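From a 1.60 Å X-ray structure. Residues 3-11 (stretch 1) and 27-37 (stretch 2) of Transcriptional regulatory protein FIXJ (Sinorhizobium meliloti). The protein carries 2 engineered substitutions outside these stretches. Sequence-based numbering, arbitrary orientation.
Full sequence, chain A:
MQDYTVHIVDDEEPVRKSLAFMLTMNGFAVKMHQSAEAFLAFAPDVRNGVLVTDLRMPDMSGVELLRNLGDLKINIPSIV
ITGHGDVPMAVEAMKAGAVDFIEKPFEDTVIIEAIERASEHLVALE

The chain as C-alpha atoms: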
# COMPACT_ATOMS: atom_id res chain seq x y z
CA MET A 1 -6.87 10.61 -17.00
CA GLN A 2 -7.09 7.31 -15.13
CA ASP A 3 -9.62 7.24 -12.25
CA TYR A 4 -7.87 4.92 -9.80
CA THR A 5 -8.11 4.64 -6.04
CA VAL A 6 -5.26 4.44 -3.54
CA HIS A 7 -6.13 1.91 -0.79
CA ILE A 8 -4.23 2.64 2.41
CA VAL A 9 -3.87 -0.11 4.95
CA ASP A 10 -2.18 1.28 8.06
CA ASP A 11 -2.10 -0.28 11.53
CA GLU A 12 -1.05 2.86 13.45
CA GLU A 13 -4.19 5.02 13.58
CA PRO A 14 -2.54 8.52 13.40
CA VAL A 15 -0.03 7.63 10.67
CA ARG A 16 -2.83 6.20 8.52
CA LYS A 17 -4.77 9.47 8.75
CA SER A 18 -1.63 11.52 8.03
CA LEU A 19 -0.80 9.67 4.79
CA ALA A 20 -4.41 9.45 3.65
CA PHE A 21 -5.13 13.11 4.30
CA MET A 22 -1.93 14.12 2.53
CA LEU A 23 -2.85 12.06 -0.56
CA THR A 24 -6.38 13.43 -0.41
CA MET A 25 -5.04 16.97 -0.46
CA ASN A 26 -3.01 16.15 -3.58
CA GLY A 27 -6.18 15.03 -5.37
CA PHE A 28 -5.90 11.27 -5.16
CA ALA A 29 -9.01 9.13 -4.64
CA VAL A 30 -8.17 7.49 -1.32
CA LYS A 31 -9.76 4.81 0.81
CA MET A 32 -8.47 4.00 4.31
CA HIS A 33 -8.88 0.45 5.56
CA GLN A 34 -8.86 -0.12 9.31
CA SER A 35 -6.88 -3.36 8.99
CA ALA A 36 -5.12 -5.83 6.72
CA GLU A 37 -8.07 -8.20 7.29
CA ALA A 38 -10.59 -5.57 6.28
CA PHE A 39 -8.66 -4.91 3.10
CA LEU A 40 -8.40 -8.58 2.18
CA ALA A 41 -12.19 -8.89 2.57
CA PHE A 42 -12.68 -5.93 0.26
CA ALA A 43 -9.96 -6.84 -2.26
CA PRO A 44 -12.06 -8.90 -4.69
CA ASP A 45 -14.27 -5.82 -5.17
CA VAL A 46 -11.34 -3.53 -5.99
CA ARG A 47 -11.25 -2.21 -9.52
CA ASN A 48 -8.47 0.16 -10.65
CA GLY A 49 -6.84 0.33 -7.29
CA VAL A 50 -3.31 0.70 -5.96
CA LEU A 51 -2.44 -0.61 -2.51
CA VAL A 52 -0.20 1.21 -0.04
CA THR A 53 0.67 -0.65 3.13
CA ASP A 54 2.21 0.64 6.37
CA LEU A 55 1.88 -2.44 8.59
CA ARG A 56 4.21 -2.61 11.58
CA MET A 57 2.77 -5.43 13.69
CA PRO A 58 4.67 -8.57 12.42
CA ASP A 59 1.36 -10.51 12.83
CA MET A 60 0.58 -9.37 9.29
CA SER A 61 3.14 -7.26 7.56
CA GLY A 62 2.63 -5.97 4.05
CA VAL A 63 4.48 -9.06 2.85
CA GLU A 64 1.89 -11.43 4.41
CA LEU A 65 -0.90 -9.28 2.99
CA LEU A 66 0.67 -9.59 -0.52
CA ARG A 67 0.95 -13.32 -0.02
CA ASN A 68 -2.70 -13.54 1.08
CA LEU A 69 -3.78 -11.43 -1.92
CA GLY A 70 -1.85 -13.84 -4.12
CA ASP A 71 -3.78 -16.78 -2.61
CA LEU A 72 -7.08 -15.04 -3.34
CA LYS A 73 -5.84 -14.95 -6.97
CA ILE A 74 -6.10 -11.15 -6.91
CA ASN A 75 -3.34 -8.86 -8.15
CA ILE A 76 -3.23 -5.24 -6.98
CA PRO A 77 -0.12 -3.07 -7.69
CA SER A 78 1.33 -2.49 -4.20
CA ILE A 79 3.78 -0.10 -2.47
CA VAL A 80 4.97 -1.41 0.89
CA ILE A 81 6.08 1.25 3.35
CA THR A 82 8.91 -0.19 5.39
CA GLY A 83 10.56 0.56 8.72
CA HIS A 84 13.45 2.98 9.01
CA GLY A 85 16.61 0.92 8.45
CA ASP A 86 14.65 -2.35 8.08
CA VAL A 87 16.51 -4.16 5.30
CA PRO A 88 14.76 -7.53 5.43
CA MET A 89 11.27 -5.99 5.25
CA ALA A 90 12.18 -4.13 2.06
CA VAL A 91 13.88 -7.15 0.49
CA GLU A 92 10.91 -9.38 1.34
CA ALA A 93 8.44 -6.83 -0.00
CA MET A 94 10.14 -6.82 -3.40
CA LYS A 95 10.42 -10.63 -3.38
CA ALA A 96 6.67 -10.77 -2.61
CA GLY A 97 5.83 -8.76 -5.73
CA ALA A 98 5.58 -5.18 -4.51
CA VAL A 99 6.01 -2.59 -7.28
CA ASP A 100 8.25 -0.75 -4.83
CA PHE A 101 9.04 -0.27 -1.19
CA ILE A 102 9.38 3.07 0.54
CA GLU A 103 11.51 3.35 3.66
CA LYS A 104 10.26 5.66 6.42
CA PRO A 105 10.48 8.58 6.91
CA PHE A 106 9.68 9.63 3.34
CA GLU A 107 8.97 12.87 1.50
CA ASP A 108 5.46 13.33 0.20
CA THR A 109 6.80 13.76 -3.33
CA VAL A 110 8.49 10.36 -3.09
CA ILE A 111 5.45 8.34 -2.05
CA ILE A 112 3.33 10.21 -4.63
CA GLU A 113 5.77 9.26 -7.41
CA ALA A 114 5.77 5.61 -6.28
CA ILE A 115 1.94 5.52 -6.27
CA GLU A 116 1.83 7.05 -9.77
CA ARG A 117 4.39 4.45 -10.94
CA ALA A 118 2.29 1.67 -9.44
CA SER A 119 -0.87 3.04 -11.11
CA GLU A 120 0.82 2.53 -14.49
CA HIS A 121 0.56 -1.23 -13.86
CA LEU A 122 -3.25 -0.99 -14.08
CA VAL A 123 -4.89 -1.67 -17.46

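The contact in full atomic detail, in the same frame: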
# COMPACT_ATOMS: atom_id res chain seq x y z
N ASP A 3 -8.93 7.08 -13.54
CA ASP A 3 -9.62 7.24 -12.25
C ASP A 3 -9.31 6.06 -11.33
O ASP A 3 -10.15 5.16 -11.15
CB ASP A 3 -11.15 7.30 -12.46
CG ASP A 3 -11.92 7.54 -11.16
OD1 ASP A 3 -11.32 8.01 -10.17
OD2 ASP A 3 -13.12 7.21 -11.10
N TYR A 4 -8.16 6.05 -10.68
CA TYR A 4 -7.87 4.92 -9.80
C TYR A 4 -7.93 5.34 -8.35
O TYR A 4 -7.95 6.53 -8.04
CB TYR A 4 -6.49 4.33 -10.13
CG TYR A 4 -5.35 5.32 -9.90
CD1 TYR A 4 -4.93 6.20 -10.91
CD2 TYR A 4 -4.64 5.32 -8.69
CE1 TYR A 4 -3.83 7.04 -10.73
CE2 TYR A 4 -3.54 6.16 -8.50
CZ TYR A 4 -3.14 7.01 -9.53
OH TYR A 4 -2.01 7.77 -9.36
N THR A 5 -8.01 4.36 -7.45
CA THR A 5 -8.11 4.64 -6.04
C THR A 5 -6.91 4.09 -5.30
O THR A 5 -6.42 3.02 -5.66
CB THR A 5 -9.38 3.96 -5.46
OG1 THR A 5 -10.53 4.53 -6.12
CG2 THR A 5 -9.52 4.23 -3.94
N VAL A 6 -6.39 4.89 -4.36
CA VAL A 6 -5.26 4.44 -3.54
C VAL A 6 -5.89 3.87 -2.25
O VAL A 6 -6.53 4.59 -1.51
CB VAL A 6 -4.32 5.61 -3.13
CG1 VAL A 6 -3.11 5.03 -2.34
CG2 VAL A 6 -3.83 6.36 -4.35
N HIS A 7 -5.58 2.60 -1.96
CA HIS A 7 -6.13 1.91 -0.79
C HIS A 7 -5.05 1.86 0.25
O HIS A 7 -4.02 1.26 -0.03
CB HIS A 7 -6.55 0.49 -1.20
CG HIS A 7 -7.76 0.50 -2.09
ND1 HIS A 7 -9.04 0.55 -1.58
CD2 HIS A 7 -7.88 0.56 -3.44
CE1 HIS A 7 -9.90 0.67 -2.57
NE2 HIS A 7 -9.23 0.68 -3.71
N ILE A 8 -5.26 2.57 1.37
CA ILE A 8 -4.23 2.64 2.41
C ILE A 8 -4.57 1.72 3.55
O ILE A 8 -5.64 1.81 4.15
CB ILE A 8 -4.08 4.04 2.97
CG1 ILE A 8 -3.90 5.08 1.84
CG2 ILE A 8 -2.89 4.07 3.92
CD1 ILE A 8 -2.58 5.02 1.18
N VAL A 9 -3.64 0.84 3.88
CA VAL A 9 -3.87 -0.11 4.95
C VAL A 9 -2.79 0.24 5.96
O VAL A 9 -1.62 0.09 5.68
CB VAL A 9 -3.75 -1.58 4.42
CG1 VAL A 9 -4.09 -2.57 5.50
CG2 VAL A 9 -4.72 -1.79 3.30
N ASP A 10 -3.18 0.89 7.05
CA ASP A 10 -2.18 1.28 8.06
C ASP A 10 -2.67 0.91 9.45
O ASP A 10 -3.80 1.24 9.83
CB ASP A 10 -1.88 2.79 7.95
CG ASP A 10 -0.60 3.21 8.70
OD1 ASP A 10 -0.16 2.54 9.66
OD2 ASP A 10 -0.03 4.25 8.30
N ASP A 11 -1.82 0.19 10.18
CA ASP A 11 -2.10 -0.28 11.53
C ASP A 11 -2.13 0.85 12.57
O ASP A 11 -3.04 0.89 13.41
CB ASP A 11 -1.09 -1.36 11.93
CG ASP A 11 0.33 -0.82 12.11
OD1 ASP A 11 0.90 -1.01 13.21
OD2 ASP A 11 0.86 -0.19 11.17
N GLY A 27 -5.19 15.42 -4.37
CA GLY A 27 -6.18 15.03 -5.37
C GLY A 27 -6.40 13.56 -5.66
O GLY A 27 -7.10 13.20 -6.61
N PHE A 28 -5.72 12.69 -4.92
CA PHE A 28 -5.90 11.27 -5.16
C PHE A 28 -7.23 10.79 -4.60
O PHE A 28 -7.74 11.41 -3.65
CB PHE A 28 -4.80 10.50 -4.41
CG PHE A 28 -3.46 10.58 -5.07
CD1 PHE A 28 -2.56 11.61 -4.74
CD2 PHE A 28 -3.09 9.64 -6.02
CE1 PHE A 28 -1.32 11.68 -5.36
CE2 PHE A 28 -1.85 9.70 -6.65
CZ PHE A 28 -0.96 10.72 -6.32
N ALA A 29 -7.82 9.76 -5.22
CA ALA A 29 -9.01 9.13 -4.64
C ALA A 29 -8.33 8.22 -3.61
O ALA A 29 -7.44 7.46 -3.98
CB ALA A 29 -9.75 8.31 -5.67
N VAL A 30 -8.82 8.24 -2.38
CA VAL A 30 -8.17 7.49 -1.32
C VAL A 30 -9.20 6.79 -0.48
O VAL A 30 -10.25 7.37 -0.19
CB VAL A 30 -7.42 8.47 -0.38
CG1 VAL A 30 -6.88 7.75 0.85
CG2 VAL A 30 -6.27 9.11 -1.13
N LYS A 31 -8.87 5.56 -0.10
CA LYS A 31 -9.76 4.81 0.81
C LYS A 31 -8.86 4.22 1.89
O LYS A 31 -7.88 3.54 1.57
CB LYS A 31 -10.44 3.70 0.05
CG LYS A 31 -11.51 2.96 0.89
CD LYS A 31 -12.15 1.81 0.07
CE LYS A 31 -13.10 0.97 0.92
NZ LYS A 31 -14.43 1.63 1.12
N MET A 32 -9.23 4.47 3.15
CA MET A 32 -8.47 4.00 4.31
C MET A 32 -9.14 2.75 4.83
O MET A 32 -10.34 2.74 5.10
CB MET A 32 -8.52 5.03 5.43
CG MET A 32 -7.21 5.68 5.77
SD MET A 32 -7.45 7.01 6.96
CE MET A 32 -8.22 6.13 8.34
N HIS A 33 -8.35 1.71 5.04
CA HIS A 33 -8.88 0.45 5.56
C HIS A 33 -8.35 0.34 6.97
O HIS A 33 -7.17 0.52 7.19
CB HIS A 33 -8.39 -0.71 4.70
CG HIS A 33 -8.87 -0.64 3.29
ND1 HIS A 33 -10.05 -1.23 2.87
CD2 HIS A 33 -8.37 0.02 2.21
CE1 HIS A 33 -10.25 -0.93 1.59
NE2 HIS A 33 -9.25 -0.17 1.17
N GLN A 34 -9.23 -0.01 7.90
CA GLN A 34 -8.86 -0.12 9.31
C GLN A 34 -7.87 -1.24 9.63
O GLN A 34 -7.18 -1.18 10.64
CB GLN A 34 -10.10 -0.26 10.16
N SER A 35 -7.80 -2.25 8.77
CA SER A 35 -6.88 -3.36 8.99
C SER A 35 -6.56 -4.14 7.72
O SER A 35 -7.26 -4.02 6.72
CB SER A 35 -7.47 -4.35 10.02
OG SER A 35 -8.64 -4.98 9.51
N ALA A 36 -5.52 -4.96 7.81
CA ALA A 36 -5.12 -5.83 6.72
C ALA A 36 -6.28 -6.78 6.40
O ALA A 36 -6.59 -7.03 5.23
CB ALA A 36 -3.89 -6.62 7.12
N GLU A 37 -6.94 -7.29 7.45
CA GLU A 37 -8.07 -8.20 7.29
C GLU A 37 -9.22 -7.56 6.54
O GLU A 37 -9.85 -8.19 5.70
CB GLU A 37 -8.57 -8.70 8.66
CG GLU A 37 -7.47 -9.27 9.57
CD GLU A 37 -6.79 -8.20 10.42
OE1 GLU A 37 -5.62 -7.85 10.13
OE2 GLU A 37 -7.42 -7.72 11.40
O HOH W 1 -6.32 8.81 -7.43

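Residues 5-10 form a strand that runs parallel to a second strand centred on Val30, Lys31 and Met32; the two axes approach to 4.5 Å and their N-to-C directions differ by 22°, with a signed crossing angle of -22°. The register is continuous, Val6 lying beside Val30, His7 beside Lys31 and Ile8 beside Met32, with paired CA atoms 4.8 to 4.9 Å apart.

Four backbone hydrogen bonds fix this register. Val6 N donates to Ala29 O (2.8 Å, N-H...O angle 179°) and Lys31 N to Val6 O (2.9 Å, 164°); one step further on, Ile8 N donates to Lys31 O (2.8 Å, 165°) and His33 N to Ile8 O (2.9 Å, 170°). Val6 and Ile8 thus each straddle two residues of the partner strand, the expected parallel pattern. CA-H...O contacts supplement it, the shortest between Val30 CA and Val6 O at 3.3 Å. The ladder frays at its ends. Before it, a water links the two stretches: its oxygen lies 2.8 Å from Ala29 N, from which it accepts, and 2.9 Å from Tyr4 O, to which it can donate. Beyond it, Asp10 N lies 4.0 Å from His33 O, too far for a hydrogen bond, and is buried without a partner.

Side chains alternate between the two faces. On the face of Val6, Ile8 and Val30, packing is apolar: Ile8 CG1 lies 4.1 Å from Val30 CG1, and Val6 CG2 lies 3.8 Å from Phe28 CD2. The branched residues suit extended backbone and fill this side with hydrocarbon. Phe28, whose CB points sideways, brings its ring back toward stretch 1, where Tyr4 OH meets the ring edge at CE2 (3.3 Å).

The other face carries Thr5, His7, Val9, Lys31 and His33. Two histidines, both with chi1 in the m well, place their rings rim to rim, with centroids 5.1 Å apart and planes at 37°. His7 ND1 and His33 NE2 are hydrogen-bonded at 2.9 Å, so one imidazole must donate and the other accept; this gives two buried polar side chains a mutual partner. Lys31 packs its aliphatic part at the His7 ring edge, CD lying 3.7 Å from CE1, while its end leads away. Farther along, Val9 CG1 approaches Ala36 N (3.6 Å) and Ala36 CB (4.4 Å), where the small alanine lies at the start of a helix capped by the Ser35 side chain.

Together the stretches bury 653 Å², summed over both sides.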